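Local coordinates for protein 3' terminal uridylyl transferase (PDB 5HZD) that adds uridines to the 3' hydroxyl of guide RNAs, ribosomal RNAs and some mRNAs in trypanosome mitochondria, using UTP and a divalent metal ion, at residues D125-D130 and D286-A291; A133-S138 and P362-N367; R98-K103 and R148-L153; F161-P166 and I175-S180. All coordinates share one frame; numbering follows the deposited sequence. Where two conformers were deposited one is given.

Interaction 1: D125-D130 and D286-A291; sequences DFAVVD and DLSFRA
D125 and D286 sit side by side, paired across neighbouring parallel strands of the catalytic palm, a nucleotidyltransferase sheet whose acidic residues gather on one face. By similarity D125 binds the catalytic magnesium ion with D123, and D286 is important for activity. The two side chains run the same way, D125 OD1 standing 4.1 Å from D286 OD2 with the carboxylate planes 72° apart, and D286 OD1 forms a salt bridge to K176. Beneath them the backbones pair in parallel register: F126 N donates to D286 O, S288 N returns to F126 O at 2.9 Å, and V128 N reaches S288 O at 2.8 Å. A water joins D286 O (2.9 Å) and S288 OG (2.8 Å), and approaches D125 OD1 at 3.2 Å. On the face of F126 and L287 the packing is apolar. The V128 branch CG2 meets L287 CD2 at 3.8 Å, while V128 CB lies 3.9 Å from F289 CD1, the two side chains pointing the same way. A127 CB touches the carbonyl oxygen of R290, which follows the end of strand 285-288 and pairs its guanidinium with E143. Strand 105-109 flanks 124-129 and strand 174-177 flanks 285-288, so both strands are interior to the sheet; helix 143-156 packs against L287 and F289, and helix 80-100 against F126, V128 and L287.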
loop_
_atom_site.group_PDB
_atom_site.type_symbol
_atom_site.label_atom_id
_atom_site.label_comp_id
_atom_site.label_asym_id
_atom_site.label_seq_id
_atom_site.Cartn_x
_atom_site.Cartn_y
_atom_site.Cartn_z
ATOM N N ASP A 125 -4.907 1.308 4.067
ATOM C CA ASP A 125 -6.028 1.312 3.120
ATOM C C ASP A 125 -7.187 0.517 3.686
ATOM O O ASP A 125 -7.007 -0.602 4.176
ATOM C CB ASP A 125 -5.624 0.675 1.786
ATOM C CG ASP A 125 -4.734 1.583 0.969
ATOM O OD1 ASP A 125 -5.278 2.539 0.377
ATOM O OD2 ASP A 125 -3.510 1.332 0.926
ATOM N N PHE A 126 -8.386 1.091 3.613
ATOM C CA PHE A 126 -9.581 0.382 4.065
ATOM C C PHE A 126 -10.496 0.256 2.866
ATOM O O PHE A 126 -10.808 1.257 2.212
ATOM C CB PHE A 126 -10.341 1.210 5.118
ATOM C CG PHE A 126 -9.669 1.323 6.446
ATOM C CD1 PHE A 126 -9.442 0.195 7.224
ATOM C CD2 PHE A 126 -9.397 2.573 6.991
ATOM C CE1 PHE A 126 -8.871 0.294 8.494
ATOM C CE2 PHE A 126 -8.835 2.695 8.253
ATOM C CZ PHE A 126 -8.577 1.566 9.023
ATOM N N ALA A 127 -10.930 -0.959 2.564
ATOM C CA ALA A 127 -11.949 -1.178 1.530
ATOM C C ALA A 127 -13.270 -1.488 2.218
ATOM O O ALA A 127 -13.314 -2.305 3.130
ATOM C CB ALA A 127 -11.570 -2.394 0.669
ATOM N N VAL A 128 -14.350 -0.864 1.766
ATOM C CA VAL A 128 -15.679 -1.082 2.362
ATOM C C VAL A 128 -16.523 -1.826 1.334
ATOM O O VAL A 128 -16.829 -1.283 0.279
ATOM C CB VAL A 128 -16.327 0.295 2.666
ATOM C CG1 VAL A 128 -17.780 0.125 3.182
ATOM C CG2 VAL A 128 -15.456 1.068 3.690
ATOM N N VAL A 129 -16.910 -3.068 1.636
ATOM C CA VAL A 129 -17.538 -3.944 0.659
ATOM C C VAL A 129 -18.641 -4.759 1.323
ATOM O O VAL A 129 -18.441 -5.320 2.425
ATOM C CB VAL A 129 -16.512 -4.965 0.076
ATOM C CG1 VAL A 129 -17.190 -5.881 -0.968
ATOM C CG2 VAL A 129 -15.320 -4.216 -0.545
ATOM N N ASP A 130 -19.783 -4.828 0.636
ATOM C CA ASP A 130 -20.877 -5.747 0.940
ATOM C C ASP A 130 -20.649 -6.942 0.032
ATOM O O ASP A 130 -20.886 -6.869 -1.188
ATOM C CB ASP A 130 -22.210 -5.046 0.612
ATOM C CG ASP A 130 -23.443 -5.952 0.737
ATOM O OD1 ASP A 130 -23.337 -7.203 0.757
ATOM O OD2 ASP A 130 -24.578 -5.403 0.742
ATOM N N ASP A 286 -6.808 5.814 3.663
ATOM C CA ASP A 286 -7.630 6.041 2.479
ATOM C C ASP A 286 -8.752 5.015 2.542
ATOM O O ASP A 286 -8.494 3.813 2.694
ATOM C CB ASP A 286 -6.871 5.791 1.176
ATOM C CG ASP A 286 -5.800 6.835 0.898
ATOM O OD1 ASP A 286 -5.715 7.866 1.615
ATOM O OD2 ASP A 286 -5.034 6.605 -0.066
ATOM N N LEU A 287 -9.987 5.490 2.409
ATOM C CA LEU A 287 -11.179 4.636 2.425
ATOM C C LEU A 287 -11.776 4.558 1.015
ATOM O O LEU A 287 -12.093 5.565 0.403
ATOM C CB LEU A 287 -12.169 5.218 3.452
ATOM C CG LEU A 287 -13.457 4.458 3.762
ATOM C CD1 LEU A 287 -14.090 5.040 4.995
ATOM C CD2 LEU A 287 -14.445 4.516 2.596
ATOM N N SER A 288 -11.899 3.343 0.492
ATOM C CA SER A 288 -12.438 3.101 -0.834
ATOM C C SER A 288 -13.478 2.009 -0.774
ATOM O O SER A 288 -13.702 1.410 0.293
ATOM C CB SER A 288 -11.309 2.686 -1.784
ATOM O OG SER A 288 -10.617 1.544 -1.265
ATOM N N PHE A 289 -14.116 1.749 -1.919
ATOM C CA PHE A 289 -15.295 0.889 -1.942
ATOM C C PHE A 289 -15.155 -0.306 -2.867
ATOM O O PHE A 289 -16.132 -1.021 -3.136
ATOM C CB PHE A 289 -16.528 1.719 -2.325
ATOM C CG PHE A 289 -16.814 2.826 -1.361
ATOM C CD1 PHE A 289 -17.545 2.576 -0.206
ATOM C CD2 PHE A 289 -16.303 4.108 -1.576
ATOM C CE1 PHE A 289 -17.813 3.574 0.712
ATOM C CE2 PHE A 289 -16.553 5.109 -0.659
ATOM C CZ PHE A 289 -17.299 4.851 0.485
ATOM N N ARG A 290 -13.941 -0.511 -3.366
ATOM C CA ARG A 290 -13.695 -1.602 -4.302
ATOM C C ARG A 290 -12.831 -2.701 -3.716
ATOM O O ARG A 290 -12.088 -2.489 -2.764
ATOM C CB ARG A 290 -13.012 -1.044 -5.557
ATOM C CG ARG A 290 -13.834 0.079 -6.193
ATOM C CD ARG A 290 -13.246 0.553 -7.511
ATOM N NE ARG A 290 -13.977 1.724 -7.990
ATOM C CZ ARG A 290 -13.719 2.327 -9.147
ATOM N NH1 ARG A 290 -12.745 1.868 -9.923
ATOM N NH2 ARG A 290 -14.427 3.383 -9.522
ATOM N N ALA A 291 -12.909 -3.890 -4.302
ATOM C CA ALA A 291 -12.210 -5.052 -3.751
ATOM C C ALA A 291 -10.856 -5.331 -4.384
ATOM O O ALA A 291 -10.085 -6.128 -3.845
ATOM C CB ALA A 291 -13.090 -6.291 -3.851
HETATM O O HOH W 1 -8.438 2.541 0.092
#

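Interaction 2: A133-S138 and P362-N367; sequences AMERGS and PESLVN
E135 and S364 meet through a hydrogen bond in which S364 OG donates to E135 OE2 at 2.8 Å. The hydroxyl comes from above the carboxylate, 61° out of its plane. E135 gets there by a bend: chi2 of -69° folds CD back instead of extending the chain. E135 CG, beside its backbone N, lies 3.7 Å from V366 CG2, and the two side chains cross at about a right angle. The same OE2 takes a second hydrogen bond from a water (2.8 Å) that in turn accepts from L365 N at 2.8 Å, giving the carboxylate an indirect hold on the backbone. S364 OG, anti to its own backbone N, also accepts from V366 N at 3.2 Å, which makes an ST turn of this part of the loop between helices 336-349 and 385-409. The opposing residues end helix 131-135 of the palm, where G137, with positive phi, closes a Schellman motif. M134 is modelled in two conformers; in the one described its chain is extended, with CG anti to the backbone N (chi1 169°). In that conformer the M134 side chain crosses that of L365 at about a right angle, M134 SD lying 4.0 Å from L365 CD1, a less certain contact. The E363 side chain touches R295, a UTP-binding residue, and L365 rests on I294 of the same site.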
loop_
_atom_site.group_PDB
_atom_site.type_symbol
_atom_site.label_atom_id
_atom_site.label_comp_id
_atom_site.label_asym_id
_atom_site.label_seq_id
_atom_site.Cartn_x
_atom_site.Cartn_y
_atom_site.Cartn_z
ATOM N N ALA A 133 -23.538 -8.356 -2.016
ATOM C CA ALA A 133 -23.842 -7.493 -3.157
ATOM C C ALA A 133 -22.800 -7.652 -4.253
ATOM O O ALA A 133 -23.158 -7.710 -5.439
ATOM C CB ALA A 133 -23.935 -6.032 -2.732
ATOM N N MET A 134 -21.532 -7.752 -3.864
ATOM C CA MET A 134 -20.460 -7.945 -4.829
ATOM C C MET A 134 -20.715 -9.223 -5.625
ATOM O O MET A 134 -20.546 -9.256 -6.844
ATOM C CB MET A 134 -19.115 -8.039 -4.118
ATOM C CG MET A 134 -17.979 -8.495 -5.010
ATOM S SD MET A 134 -16.436 -8.283 -4.134
ATOM C CE MET A 134 -15.275 -9.222 -5.137
ATOM N N GLU A 135 -21.150 -10.275 -4.931
ATOM C CA GLU A 135 -21.428 -11.547 -5.601
ATOM C C GLU A 135 -22.579 -11.451 -6.611
ATOM O O GLU A 135 -22.565 -12.152 -7.637
ATOM C CB GLU A 135 -21.652 -12.662 -4.580
ATOM C CG GLU A 135 -20.359 -12.990 -3.786
ATOM C CD GLU A 135 -19.305 -13.655 -4.650
ATOM O OE1 GLU A 135 -19.617 -14.713 -5.242
ATOM O OE2 GLU A 135 -18.175 -13.128 -4.748
ATOM N N ARG A 136 -23.559 -10.583 -6.341
ATOM C CA ARG A 136 -24.669 -10.384 -7.274
ATOM C C ARG A 136 -24.303 -9.431 -8.399
ATOM O O ARG A 136 -25.125 -9.186 -9.282
ATOM C CB ARG A 136 -25.913 -9.814 -6.577
ATOM C CG ARG A 136 -26.362 -10.546 -5.339
ATOM C CD ARG A 136 -27.687 -10.002 -4.851
ATOM N NE ARG A 136 -27.698 -8.554 -4.615
ATOM C CZ ARG A 136 -27.486 -7.998 -3.426
ATOM N NH1 ARG A 136 -27.212 -8.764 -2.377
ATOM N NH2 ARG A 136 -27.530 -6.681 -3.286
ATOM N N GLY A 137 -23.108 -8.850 -8.344
ATOM C CA GLY A 137 -22.679 -7.880 -9.338
ATOM C C GLY A 137 -23.223 -6.483 -9.092
ATOM O O GLY A 137 -23.400 -5.710 -10.024
ATOM N N SER A 138 -23.489 -6.150 -7.828
ATOM C CA SER A 138 -24.076 -4.859 -7.471
ATOM C C SER A 138 -23.263 -4.146 -6.402
ATOM O O SER A 138 -23.836 -3.543 -5.501
ATOM C CB SER A 138 -25.486 -5.055 -6.928
ATOM O OG SER A 138 -26.338 -5.604 -7.918
ATOM N N PRO A 362 -8.468 -16.028 -4.842
ATOM C CA PRO A 362 -9.828 -15.848 -5.365
ATOM C C PRO A 362 -10.208 -14.379 -5.462
ATOM O O PRO A 362 -9.778 -13.538 -4.649
ATOM C CB PRO A 362 -10.716 -16.528 -4.313
ATOM C CG PRO A 362 -9.800 -17.193 -3.354
ATOM C CD PRO A 362 -8.426 -16.654 -3.511
ATOM N N GLU A 363 -10.993 -14.066 -6.491
ATOM C CA GLU A 363 -11.581 -12.752 -6.633
ATOM C C GLU A 363 -12.710 -12.606 -5.593
ATOM O O GLU A 363 -12.899 -11.530 -4.995
ATOM C CB GLU A 363 -12.173 -12.581 -8.051
ATOM C CG GLU A 363 -12.870 -11.218 -8.214
ATOM C CD GLU A 363 -13.455 -10.989 -9.595
ATOM O OE1 GLU A 363 -13.127 -11.755 -10.523
ATOM O OE2 GLU A 363 -14.248 -10.032 -9.748
ATOM N N SER A 364 -13.423 -13.702 -5.364
ATOM C CA SER A 364 -14.552 -13.688 -4.438
ATOM C C SER A 364 -14.067 -13.543 -3.002
ATOM O O SER A 364 -13.050 -14.138 -2.612
ATOM C CB SER A 364 -15.360 -14.963 -4.549
ATOM O OG SER A 364 -16.430 -14.954 -3.609
ATOM N N LEU A 365 -14.814 -12.781 -2.210
ATOM C CA LEU A 365 -14.467 -12.545 -0.809
ATOM C C LEU A 365 -15.342 -13.383 0.106
ATOM O O LEU A 365 -15.345 -13.201 1.326
ATOM C CB LEU A 365 -14.626 -11.066 -0.479
ATOM C CG LEU A 365 -13.681 -10.118 -1.214
ATOM C CD1 LEU A 365 -14.111 -8.673 -0.958
ATOM C CD2 LEU A 365 -12.264 -10.372 -0.713
ATOM N N VAL A 366 -16.106 -14.304 -0.467
ATOM C CA VAL A 366 -16.981 -15.163 0.334
ATOM C C VAL A 366 -16.242 -15.931 1.443
ATOM O O VAL A 366 -16.715 -16.017 2.589
ATOM C CB VAL A 366 -17.771 -16.135 -0.561
ATOM C CG1 VAL A 366 -18.447 -17.204 0.287
ATOM C CG2 VAL A 366 -18.797 -15.361 -1.382
ATOM N N ASN A 367 -15.063 -16.450 1.149
ATOM C CA ASN A 367 -14.373 -17.231 2.193
ATOM C C ASN A 367 -13.329 -16.441 2.971
ATOM O O ASN A 367 -12.455 -17.015 3.633
ATOM C CB ASN A 367 -13.739 -18.479 1.594
ATOM C CG ASN A 367 -14.779 -19.411 0.979
ATOM O OD1 ASN A 367 -15.866 -19.599 1.527
ATOM N ND2 ASN A 367 -14.458 -19.967 -0.179
HETATM O O HOH W 2 -16.974 -11.245 -3.082
#

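Interaction 3: R98-K103 and R148-L153; sequences RRWHDK and RSITEL
S149 OG, on helix 143-156, is held by two groups: it forms a 2.7 Å hydrogen bond with a water and another with the carbonyl oxygen of N145, one turn back in its helix. The water also accepts from W100 NE1 at 3.1 Å, linking the indole to the serine across the contact. Beside this bridge S149 CB packs obliquely on the indole, 3.4 Å from W100 CD1. The W100 side chain leaves the backbone toward helix 143-156, CG anti to the backbone N (chi1 165°). One face of its six-membered ring receives I150 CD1 in a CH-pi contact, 4.1 Å from the centroid and 27° off the normal, displaced toward the rim near CE3. The opposite face is met by CB of H101, the next residue. L153 fills the angle nearer the backbone: its CD1 lies 3.7 Å from W100 CB, and its CD2 meets R99 CG at 3.8 Å, the R99 and L153 side chains crossing at about a right angle. These residues join the C-terminal end of helix 80-100 to helix 143-156 within the palm, I150 also packing against V97 and L153 against V96. Across the contact the only polar link is therefore the water between W100 NE1 and S149 OG; the chemistry is otherwise van der Waals and CH-pi, with the indole held between I150 and H101 on opposite faces.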
loop_
_atom_site.group_PDB
_atom_site.type_symbol
_atom_site.label_atom_id
_atom_site.label_comp_id
_atom_site.label_asym_id
_atom_site.label_seq_id
_atom_site.Cartn_x
_atom_site.Cartn_y
_atom_site.Cartn_z
ATOM N N ARG A 98 -21.382 0.718 8.919
ATOM C CA ARG A 98 -22.638 -0.051 8.987
ATOM C C ARG A 98 -23.862 0.803 9.223
ATOM O O ARG A 98 -24.966 0.363 8.965
ATOM C CB ARG A 98 -22.548 -1.169 10.030
ATOM C CG ARG A 98 -21.641 -2.288 9.545
ATOM C CD ARG A 98 -21.570 -3.451 10.523
ATOM N NE ARG A 98 -22.900 -4.055 10.596
ATOM C CZ ARG A 98 -23.247 -5.046 11.408
ATOM N NH1 ARG A 98 -24.489 -5.515 11.368
ATOM N NH2 ARG A 98 -22.377 -5.531 12.271
ATOM N N ARG A 99 -23.704 2.024 9.706
ATOM C CA ARG A 99 -24.861 2.918 9.825
ATOM C C ARG A 99 -25.324 3.378 8.443
ATOM O O ARG A 99 -26.506 3.636 8.239
ATOM C CB ARG A 99 -24.547 4.114 10.735
ATOM C CG ARG A 99 -25.537 5.296 10.667
ATOM C CD ARG A 99 -26.892 5.043 11.358
ATOM N NE ARG A 99 -26.801 4.241 12.577
ATOM C CZ ARG A 99 -26.483 4.717 13.778
ATOM N NH1 ARG A 99 -26.200 6.005 13.935
ATOM N NH2 ARG A 99 -26.440 3.899 14.823
ATOM N N TRP A 100 -24.392 3.441 7.487
ATOM C CA TRP A 100 -24.718 3.770 6.104
ATOM C C TRP A 100 -25.258 2.540 5.362
ATOM O O TRP A 100 -26.278 2.599 4.663
ATOM C CB TRP A 100 -23.459 4.316 5.434
ATOM C CG TRP A 100 -23.511 4.383 3.958
ATOM C CD1 TRP A 100 -24.280 5.202 3.195
ATOM C CD2 TRP A 100 -22.746 3.576 3.065
ATOM N NE1 TRP A 100 -24.034 4.957 1.854
ATOM C CE2 TRP A 100 -23.096 3.966 1.753
ATOM C CE3 TRP A 100 -21.791 2.574 3.251
ATOM C CZ2 TRP A 100 -22.538 3.360 0.614
ATOM C CZ3 TRP A 100 -21.237 1.959 2.131
ATOM C CH2 TRP A 100 -21.605 2.381 0.820
ATOM N N HIS A 101 -24.602 1.411 5.555
ATOM C CA HIS A 101 -25.006 0.194 4.867
ATOM C C HIS A 101 -24.734 -0.996 5.768
ATOM O O HIS A 101 -23.590 -1.384 5.963
ATOM C CB HIS A 101 -24.214 0.054 3.570
ATOM C CG HIS A 101 -24.732 -1.016 2.679
ATOM N ND1 HIS A 101 -25.914 -0.892 1.981
ATOM C CD2 HIS A 101 -24.241 -2.241 2.384
ATOM C CE1 HIS A 101 -26.123 -1.995 1.283
ATOM N NE2 HIS A 101 -25.124 -2.829 1.513
ATOM N N ASP A 102 -25.800 -1.577 6.332
ATOM C CA ASP A 102 -25.618 -2.551 7.398
ATOM C C ASP A 102 -24.784 -3.767 7.024
ATOM O O ASP A 102 -24.092 -4.352 7.879
ATOM C CB ASP A 102 -26.969 -3.019 7.960
ATOM C CG ASP A 102 -26.789 -3.992 9.099
ATOM O OD1 ASP A 102 -26.248 -3.556 10.152
ATOM O OD2 ASP A 102 -27.141 -5.193 8.919
ATOM N N LYS A 103 -24.814 -4.135 5.751
ATOM C CA LYS A 103 -24.110 -5.336 5.337
ATOM C C LYS A 103 -22.678 -5.064 4.860
ATOM O O LYS A 103 -21.962 -5.998 4.528
ATOM C CB LYS A 103 -24.884 -6.037 4.238
ATOM C CG LYS A 103 -26.148 -6.718 4.785
ATOM C CD LYS A 103 -26.941 -7.341 3.672
ATOM C CE LYS A 103 -26.222 -8.568 3.145
ATOM N NZ LYS A 103 -27.072 -9.318 2.172
ATOM N N ARG A 148 -19.718 10.870 0.098
ATOM C CA ARG A 148 -20.383 11.971 0.825
ATOM C C ARG A 148 -21.105 11.422 2.063
ATOM O O ARG A 148 -21.024 12.023 3.125
ATOM C CB ARG A 148 -21.321 12.768 -0.094
ATOM C CG ARG A 148 -20.531 13.365 -1.279
ATOM C CD ARG A 148 -21.374 13.776 -2.469
ATOM N NE ARG A 148 -22.400 14.734 -2.098
ATOM C CZ ARG A 148 -23.701 14.512 -2.267
ATOM N NH1 ARG A 148 -24.113 13.361 -2.811
ATOM N NH2 ARG A 148 -24.588 15.438 -1.903
ATOM N N SER A 149 -21.763 10.271 1.928
ATOM C CA SER A 149 -22.488 9.689 3.074
ATOM C C SER A 149 -21.570 9.358 4.225
ATOM O O SER A 149 -21.859 9.715 5.388
ATOM C CB SER A 149 -23.237 8.420 2.644
ATOM O OG SER A 149 -24.275 8.752 1.737
ATOM N N ILE A 150 -20.461 8.685 3.941
ATOM C CA ILE A 150 -19.566 8.278 5.022
ATOM C C ILE A 150 -18.798 9.473 5.603
ATOM O O ILE A 150 -18.540 9.527 6.809
ATOM C CB ILE A 150 -18.670 7.131 4.576
ATOM C CG1 ILE A 150 -19.575 5.901 4.341
ATOM C CG2 ILE A 150 -17.625 6.824 5.632
ATOM C CD1 ILE A 150 -18.878 4.823 3.603
ATOM N N THR A 151 -18.457 10.448 4.753
ATOM C CA THR A 151 -17.862 11.675 5.282
ATOM C C THR A 151 -18.744 12.313 6.348
ATOM O O THR A 151 -18.246 12.687 7.399
ATOM C CB THR A 151 -17.557 12.658 4.171
ATOM O OG1 THR A 151 -16.599 12.032 3.314
ATOM C CG2 THR A 151 -16.901 13.933 4.747
ATOM N N GLU A 152 -20.046 12.371 6.098
ATOM C CA GLU A 152 -20.958 13.006 7.050
ATOM C C GLU A 152 -21.058 12.210 8.342
ATOM O O GLU A 152 -21.092 12.781 9.425
ATOM C CB GLU A 152 -22.346 13.161 6.430
ATOM C CG GLU A 152 -23.386 13.712 7.377
ATOM C CD GLU A 152 -23.177 15.184 7.702
ATOM O OE1 GLU A 152 -22.270 15.825 7.110
ATOM O OE2 GLU A 152 -23.919 15.703 8.574
ATOM N N LEU A 153 -21.096 10.891 8.238
ATOM C CA LEU A 153 -21.109 10.070 9.456
ATOM C C LEU A 153 -19.846 10.274 10.292
ATOM O O LEU A 153 -19.905 10.361 11.543
ATOM C CB LEU A 153 -21.282 8.575 9.125
ATOM C CG LEU A 153 -22.639 8.173 8.548
ATOM C CD1 LEU A 153 -22.661 6.684 8.177
ATOM C CD2 LEU A 153 -23.782 8.514 9.524
HETATM O O HOH W 3 -24.673 6.992 -0.338
#

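Interaction 4: F161-P166 and I175-S180; sequences FVNLEP and IKHHAS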
loop_
_atom_site.group_PDB
_atom_site.type_symbol
_atom_site.label_atom_id
_atom_site.label_comp_id
_atom_site.label_asym_id
_atom_site.label_seq_id
_atom_site.Cartn_x
_atom_site.Cartn_y
_atom_site.Cartn_z
ATOM N N PHE A 161 -13.343 18.694 9.648
ATOM C CA PHE A 161 -13.057 18.974 8.248
ATOM C C PHE A 161 -11.565 19.235 7.987
ATOM O O PHE A 161 -11.096 19.075 6.870
ATOM C CB PHE A 161 -13.896 20.163 7.736
ATOM C CG PHE A 161 -13.354 21.503 8.144
ATOM C CD1 PHE A 161 -13.449 21.928 9.456
ATOM C CD2 PHE A 161 -12.727 22.320 7.225
ATOM C CE1 PHE A 161 -12.944 23.152 9.845
ATOM C CE2 PHE A 161 -12.223 23.545 7.605
ATOM C CZ PHE A 161 -12.328 23.962 8.920
ATOM N N VAL A 162 -10.819 19.641 9.014
ATOM C CA VAL A 162 -9.363 19.814 8.916
ATOM C C VAL A 162 -8.692 18.488 8.511
ATOM O O VAL A 162 -7.704 18.453 7.780
ATOM C CB VAL A 162 -8.811 20.306 10.282
ATOM C CG1 VAL A 162 -7.299 20.205 10.390
ATOM C CG2 VAL A 162 -9.278 21.754 10.548
ATOM N N ASN A 163 -9.250 17.382 8.981
ATOM C CA ASN A 163 -8.602 16.093 8.821
ATOM C C ASN A 163 -9.193 15.243 7.703
ATOM O O ASN A 163 -8.539 14.310 7.192
ATOM C CB ASN A 163 -8.676 15.298 10.141
ATOM C CG ASN A 163 -7.965 15.993 11.262
ATOM O OD1 ASN A 163 -8.588 16.693 12.085
ATOM N ND2 ASN A 163 -6.650 15.827 11.321
ATOM N N LEU A 164 -10.438 15.510 7.341
ATOM C CA LEU A 164 -11.118 14.695 6.337
ATOM C C LEU A 164 -11.091 15.306 4.960
ATOM O O LEU A 164 -11.497 16.466 4.776
ATOM C CB LEU A 164 -12.590 14.501 6.706
ATOM C CG LEU A 164 -12.924 13.513 7.801
ATOM C CD1 LEU A 164 -14.445 13.487 8.001
ATOM C CD2 LEU A 164 -12.426 12.145 7.445
ATOM N N GLU A 165 -10.660 14.531 3.980
ATOM C CA GLU A 165 -10.690 15.004 2.593
ATOM C C GLU A 165 -11.538 14.051 1.755
ATOM O O GLU A 165 -11.047 13.027 1.308
ATOM C CB GLU A 165 -9.263 15.085 2.003
ATOM C CG GLU A 165 -9.220 15.523 0.529
ATOM C CD GLU A 165 -7.828 15.509 -0.118
ATOM O OE1 GLU A 165 -7.757 15.796 -1.353
ATOM O OE2 GLU A 165 -6.828 15.227 0.580
ATOM N N PRO A 166 -12.816 14.390 1.535
ATOM C CA PRO A 166 -13.642 13.605 0.605
ATOM C C PRO A 166 -13.159 13.857 -0.811
ATOM O O PRO A 166 -13.003 15.017 -1.192
ATOM C CB PRO A 166 -15.040 14.196 0.788
ATOM C CG PRO A 166 -14.801 15.609 1.336
ATOM C CD PRO A 166 -13.558 15.490 2.172
ATOM N N ILE A 175 -12.257 8.508 0.427
ATOM C CA ILE A 175 -12.115 9.463 1.516
ATOM C C ILE A 175 -10.699 9.343 2.038
ATOM O O ILE A 175 -10.248 8.257 2.356
ATOM C CB ILE A 175 -13.083 9.137 2.691
ATOM C CG1 ILE A 175 -14.545 9.288 2.235
ATOM C CG2 ILE A 175 -12.802 10.109 3.866
ATOM C CD1 ILE A 175 -15.550 8.766 3.276
ATOM N N LYS A 176 -9.981 10.453 2.112
ATOM C CA LYS A 176 -8.649 10.439 2.716
ATOM C C LYS A 176 -8.739 11.063 4.079
ATOM O O LYS A 176 -9.328 12.140 4.252
ATOM C CB LYS A 176 -7.670 11.270 1.867
ATOM C CG LYS A 176 -7.199 10.528 0.587
ATOM C CD LYS A 176 -6.127 11.342 -0.149
ATOM C CE LYS A 176 -4.798 11.238 0.554
ATOM N NZ LYS A 176 -4.192 9.894 0.231
ATOM N N HIS A 177 -8.169 10.403 5.082
ATOM C CA HIS A 177 -8.070 11.001 6.396
ATOM C C HIS A 177 -6.623 11.333 6.715
ATOM O O HIS A 177 -5.735 10.474 6.613
ATOM C CB HIS A 177 -8.645 10.048 7.465
ATOM C CG HIS A 177 -8.447 10.556 8.857
ATOM N ND1 HIS A 177 -7.474 10.058 9.701
ATOM C CD2 HIS A 177 -9.035 11.584 9.522
ATOM C CE1 HIS A 177 -7.520 10.719 10.846
ATOM N NE2 HIS A 177 -8.442 11.662 10.753
ATOM N N HIS A 178 -6.376 12.597 7.039
ATOM C CA HIS A 178 -5.033 13.077 7.357
ATOM C C HIS A 178 -4.951 13.329 8.861
ATOM O O HIS A 178 -5.536 14.278 9.371
ATOM C CB HIS A 178 -4.770 14.407 6.638
ATOM C CG HIS A 178 -5.005 14.379 5.165
ATOM N ND1 HIS A 178 -4.024 14.024 4.264
ATOM C CD2 HIS A 178 -6.101 14.696 4.430
ATOM C CE1 HIS A 178 -4.510 14.103 3.035
ATOM N NE2 HIS A 178 -5.763 14.520 3.108
ATOM N N ALA A 179 -4.199 12.498 9.577
ATOM C CA ALA A 179 -4.115 12.645 11.028
ATOM C C ALA A 179 -3.272 13.815 11.443
ATOM O O ALA A 179 -2.203 14.049 10.880
ATOM C CB ALA A 179 -3.542 11.382 11.662
ATOM N N SER A 180 -3.746 14.542 12.441
ATOM C CA SER A 180 -2.955 15.601 13.053
ATOM C C SER A 180 -1.834 14.988 13.888
ATOM O O SER A 180 -1.928 13.843 14.338
ATOM C CB SER A 180 -3.836 16.474 13.941
ATOM O OG SER A 180 -4.852 17.097 13.179
HETATM O O HOH W 4 -7.658 18.560 13.769
#
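N163 enters the contact from the start of its side chain: CB sits 3.4 Å from the carbonyl oxygen of H178 and 3.7 Å from NE2 of H177, whose ND1 is hydrogen-bonded to I283 O. Beyond CG the amide divides. ND2 uses both N-H bonds in its own plane, donating to H178 O at 2.7 Å (174°) and to S180 OG at 2.9 Å (169°). OD1 accepts from a water at 2.7 Å that also reaches S180 OG. The backbone of N163 adds a further bond, H178 N donating to N163 O at 2.8 Å, and antiparallel pairing continues through the two mutual bonds of E165 and K176. This is the hairpin of strands 164-167 and 174-177, at one edge of the palm sheet. On the face of L164, L164 CD2 lies at the edge of the H177 ring, close to its plane, and also touches I175 CG2, next to helix 143-156. On the other face H178 NE2 donates to E165 OE2 at 2.8 Å, on the anti lone pair, with ring and carboxylate nearly coplanar. K176 instead turns its amine to D286, which by similarity is important for catalysis. The asparagine therefore extends the pairing past the strand end with side-chain bonds, while the carboxylate of E165 would favour a protonated H178, though both lie toward solvent and the effect may be modest.

In the fold
Interactions 1 and 4 share the palm sheet: L287 N meets I175 O at 2.8 Å, and K176 NZ reaches D286 OD1 at 2.9 Å, carrying the hairpin's lysine to the acidic site where D125 lies. Interaction 3 backs the sheet on the helical side: I150 CD1 lies 3.3 Å from F289 CE1 and I150 CG2 3.7 Å from I175 CD1, so it packs against both interactions 1 and 4. Separately, a probable hydrogen bond of 2.7 Å from H101 NE2 to D130 OD2 ties it to interaction 1. Interaction 2 continues from the far end of strand 124-129, with M134 SD 4.0 Å from V129 CG1, beside UTP-binding residues. It stands clear of interaction 4, nearest atoms being about 17 Å apart.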